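Local coordinates for YghZ aldo-keto reductase (Escherichia coli, PDB 3N6Q) that probably catalyses the NADPH-dependent reduction of aldehydes or ketones, as a TIM-barrel oxidoreductase of the aldo-keto reductase family, at the interface of chains A and B. Numbering follows the deposited sequence. Chains: chain A/B, YghZ aldo-keto reductase.

Contact 1 and contact 2 are neighbouring patches of one interface between two copies of the same chain, the centres of their C-alpha atoms about 6 Å apart. They share A:Asp90, A:Tyr131 and B:Ala118. Chain B brings helix 113-127 to both: B:Lys114, in the first turn, serves contact 2, B:Gln122, further along, serves contact 1 with the loop residue B:Trp103, and B:Ala118 between them serves both. Chain A offers 3-10 helix 89-91 and the loop residue A:Tyr131. The whole interface is not an exact two-fold. Four copies make up the deposited assembly, and this pairing may or may not persist in solution.

Contact 1: the interface of chains A and B. Residues chain A 90, 131; chain B 103, 118, 122.
A:Asp90 sets CG anti to its own carbonyl carbon (chi1 -66°), B:Gln122 does likewise, and the extended chain of B:Gln122 then brings its amide up to the carboxylate from the opposite direction, the two planes 19° apart. This is a patch between two aldo-keto reductase TIM barrels, where 3-10 helix 89-91 of chain A meets helix 113-127 of chain B, with B:Trp103 added from a loop; B:Gln122 and B:Ala118 lie one turn apart on their helix. The amide nitrogen B:Gln122 NE2 gives a hydrogen bond of 2.7 Å to the carboxylate oxygen A:Asp90 OD2, almost perfectly straight (177° at H). It uses the anti lone pair of that oxygen, which lies in the amide plane. OD2 takes a second partner in water 1, at 2.8 Å, and the same water reaches the backbone carbonyl oxygen B:Ala118 O, also at 2.8 Å. One face of the B:Trp103 indole is covered near its rim by A:Asp90 CB and B:Gln122 NE2, with A:Asp90 CB 3.8 Å from B:Trp103 CZ2. The indole nitrogen B:Trp103 NE1 makes a weak, bent hydrogen bond of 3.2 Å to the carbonyl oxygen A:Asp90 O. The methyl B:Ala118 CB packs against the carboxylate carbon A:Asp90 CG at 4.0 Å, and the phenol oxygen A:Tyr131 OH approaches that methyl at 4.2 Å. Replacing A:Asp90 by an alanine would probably leave B:Gln122 NE2 without its acceptor, free the amide to turn, and cost water 1 its bond to A:Asp90.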
# COMPACT_ATOMS: atom_id res chain seq x y z
N ASP A 90 21.25 -6.52 -8.39
CA ASP A 90 20.12 -7.39 -8.75
C ASP A 90 20.58 -8.83 -9.02
O ASP A 90 19.73 -9.73 -9.34
CB ASP A 90 19.36 -6.83 -9.96
CG ASP A 90 18.66 -5.51 -9.63
OD1 ASP A 90 18.48 -5.19 -8.41
OD2 ASP A 90 18.30 -4.77 -10.59
N TYR A 131 15.45 -2.13 -0.32
CA TYR A 131 14.83 -3.30 0.31
C TYR A 131 15.89 -4.35 0.52
O TYR A 131 16.91 -4.36 -0.18
CB TYR A 131 13.67 -3.88 -0.55
CG TYR A 131 14.06 -4.24 -2.01
CD1 TYR A 131 14.65 -5.46 -2.34
CD2 TYR A 131 13.81 -3.33 -3.04
CE1 TYR A 131 14.99 -5.76 -3.68
CE2 TYR A 131 14.12 -3.62 -4.40
CZ TYR A 131 14.69 -4.83 -4.70
OH TYR A 131 15.00 -5.08 -5.98
N TRP B 103 19.54 -10.80 -17.45
CA TRP B 103 20.89 -10.56 -16.89
C TRP B 103 21.50 -11.87 -16.37
O TRP B 103 20.83 -12.88 -16.23
CB TRP B 103 20.89 -9.39 -15.85
CG TRP B 103 20.14 -9.70 -14.57
CD1 TRP B 103 20.62 -10.46 -13.49
CD2 TRP B 103 18.86 -9.19 -14.15
NE1 TRP B 103 19.70 -10.45 -12.48
CE2 TRP B 103 18.61 -9.70 -12.85
CE3 TRP B 103 17.86 -8.42 -14.79
CZ2 TRP B 103 17.44 -9.38 -12.12
CZ3 TRP B 103 16.68 -8.12 -14.09
CH2 TRP B 103 16.48 -8.60 -12.75
N ALA B 118 12.48 -7.06 -9.50
CA ALA B 118 13.73 -6.31 -9.81
C ALA B 118 13.68 -5.87 -11.27
O ALA B 118 14.14 -4.76 -11.60
CB ALA B 118 15.01 -7.21 -9.59
N GLN B 122 13.87 -2.17 -13.08
CA GLN B 122 14.85 -1.83 -14.11
C GLN B 122 14.17 -1.25 -15.34
O GLN B 122 14.70 -0.32 -15.98
CB GLN B 122 15.65 -3.05 -14.58
CG GLN B 122 16.70 -3.54 -13.50
CD GLN B 122 17.57 -4.62 -14.11
OE1 GLN B 122 17.54 -4.86 -15.37
NE2 GLN B 122 18.39 -5.28 -13.27
O HOH W 1 15.98 -3.35 -10.05

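Contact 2: the interface of chains A and B. Residues chain A 23, 89-90, 92-93, 131, 133, 163; chain B 114, 118.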
# COMPACT_ATOMS: atom_id res chain seq x y z
N LEU A 23 13.08 -19.16 -5.92
CA LEU A 23 14.39 -18.47 -5.63
C LEU A 23 15.52 -19.50 -5.47
O LEU A 23 15.43 -20.40 -4.61
CB LEU A 23 14.27 -17.61 -4.38
CG LEU A 23 15.52 -16.70 -4.11
CD1 LEU A 23 15.44 -15.54 -5.15
CD2 LEU A 23 15.37 -16.14 -2.67
N ARG A 89 23.72 -5.31 -7.90
CA ARG A 89 22.80 -5.55 -6.76
C ARG A 89 21.70 -6.55 -7.14
O ARG A 89 21.27 -7.37 -6.30
CB ARG A 89 22.25 -4.25 -6.15
CG ARG A 89 21.48 -4.44 -4.82
CD ARG A 89 19.93 -4.66 -5.09
NE ARG A 89 19.17 -4.89 -3.84
CZ ARG A 89 19.09 -6.09 -3.25
NH1 ARG A 89 19.72 -7.15 -3.78
NH2 ARG A 89 18.36 -6.24 -2.15
N ASP A 90 21.25 -6.52 -8.39
CA ASP A 90 20.12 -7.39 -8.75
C ASP A 90 20.58 -8.83 -9.02
O ASP A 90 19.73 -9.73 -9.34
CB ASP A 90 19.36 -6.83 -9.96
CG ASP A 90 18.66 -5.51 -9.63
OD1 ASP A 90 18.48 -5.19 -8.41
OD2 ASP A 90 18.30 -4.77 -10.59
N LEU A 92 22.37 -10.18 -6.47
CA LEU A 92 22.62 -10.62 -5.10
C LEU A 92 21.31 -10.86 -4.33
O LEU A 92 20.32 -10.13 -4.50
CB LEU A 92 23.41 -9.53 -4.33
CG LEU A 92 24.71 -9.09 -4.97
CD1 LEU A 92 25.33 -7.97 -4.07
CD2 LEU A 92 25.65 -10.34 -5.09
N ILE A 93 21.39 -11.73 -3.31
CA ILE A 93 20.33 -11.88 -2.34
C ILE A 93 20.92 -11.46 -1.03
O ILE A 93 21.85 -12.13 -0.49
CB ILE A 93 19.95 -13.38 -2.21
CG1 ILE A 93 19.45 -13.93 -3.59
CG2 ILE A 93 18.85 -13.58 -1.14
CD1 ILE A 93 18.24 -13.16 -4.29
N TYR A 131 15.45 -2.13 -0.32
CA TYR A 131 14.83 -3.30 0.31
C TYR A 131 15.89 -4.35 0.52
O TYR A 131 16.91 -4.36 -0.18
CB TYR A 131 13.67 -3.88 -0.55
CG TYR A 131 14.06 -4.24 -2.01
CD1 TYR A 131 14.65 -5.46 -2.34
CD2 TYR A 131 13.81 -3.33 -3.04
CE1 TYR A 131 14.99 -5.76 -3.68
CE2 TYR A 131 14.12 -3.62 -4.40
CZ TYR A 131 14.69 -4.83 -4.70
OH TYR A 131 15.00 -5.08 -5.98
N ASP A 133 16.42 -8.67 0.24
CA ASP A 133 15.73 -9.76 -0.41
C ASP A 133 15.07 -10.65 0.59
O ASP A 133 14.00 -11.22 0.27
CB ASP A 133 16.73 -10.56 -1.24
CG ASP A 133 17.39 -9.70 -2.28
OD1 ASP A 133 16.81 -9.62 -3.38
OD2 ASP A 133 18.45 -9.07 -2.01
N LEU A 163 11.64 -8.56 -0.06
CA LEU A 163 10.96 -9.36 -1.13
C LEU A 163 10.35 -10.61 -0.51
O LEU A 163 9.26 -11.08 -0.95
CB LEU A 163 11.94 -9.77 -2.22
CG LEU A 163 12.50 -8.63 -3.09
CD1 LEU A 163 13.40 -9.16 -4.21
CD2 LEU A 163 11.37 -7.72 -3.66
N LYS B 114 11.76 -12.28 -7.05
CA LYS B 114 13.04 -11.54 -7.17
C LYS B 114 13.26 -11.00 -8.60
O LYS B 114 13.42 -9.78 -8.83
CB LYS B 114 14.21 -12.49 -6.78
CG LYS B 114 15.61 -11.93 -7.13
CD LYS B 114 15.96 -10.64 -6.34
CE LYS B 114 17.48 -10.26 -6.70
NZ LYS B 114 18.03 -9.14 -5.81
N ALA B 118 12.48 -7.06 -9.50
CA ALA B 118 13.73 -6.31 -9.81
C ALA B 118 13.68 -5.87 -11.27
O ALA B 118 14.14 -4.76 -11.60
CB ALA B 118 15.01 -7.21 -9.59
O HOH W 2 17.29 -6.68 -6.62
O HOH W 3 15.98 -3.35 -10.05
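B:Lys114, in the first turn of helix 113-127, reaches into chain A with its whole side chain and buries 90 Å², far more than any other residue here. B:Ala118, one turn along, hides 30 Å², and A:Asp90, which its methyl touches, 23 Å². In B:Lys114, CG stands anti to the backbone N (chi1 168°); the chain turns about CB-CG (chi2 65°), then runs extended to the terminal amine NZ. This amine donates to the carbonyl oxygen A:Leu92 O, just before strand 93-98, at 2.8 Å. It also gives a hydrogen bond and salt bridge of 2.8 Å to the carboxylate oxygen A:Asp133 OD1, between strands 132-132 and 134-137, on its syn side, 24° out of plane. Methyls line the stem: A:Leu163 CD1 lies 3.6 Å from B:Lys114 CD, A:Leu23 CD1 lies against CB, and A:Ile93, running antiparallel to the stem, puts CD1 near CE. A:Arg89, whose NH1 comes 3.3 Å from B:Lys114 NZ, also positions the aspartate: NH1 and NH2 both bond to A:Asp133 OD2. NH2 bonds to A:Tyr131 O as well, so the guanidinium probably fixes the carboxylate's rotation. The basic groups gathered there are likely to favour an ionised aspartate. A:Asp90 joins the lysine through water 2, which sits 2.7 Å from B:Lys114 NZ, 2.6 Å from A:Asp90 OD1 and 2.9 Å from the phenol oxygen A:Tyr131 OH.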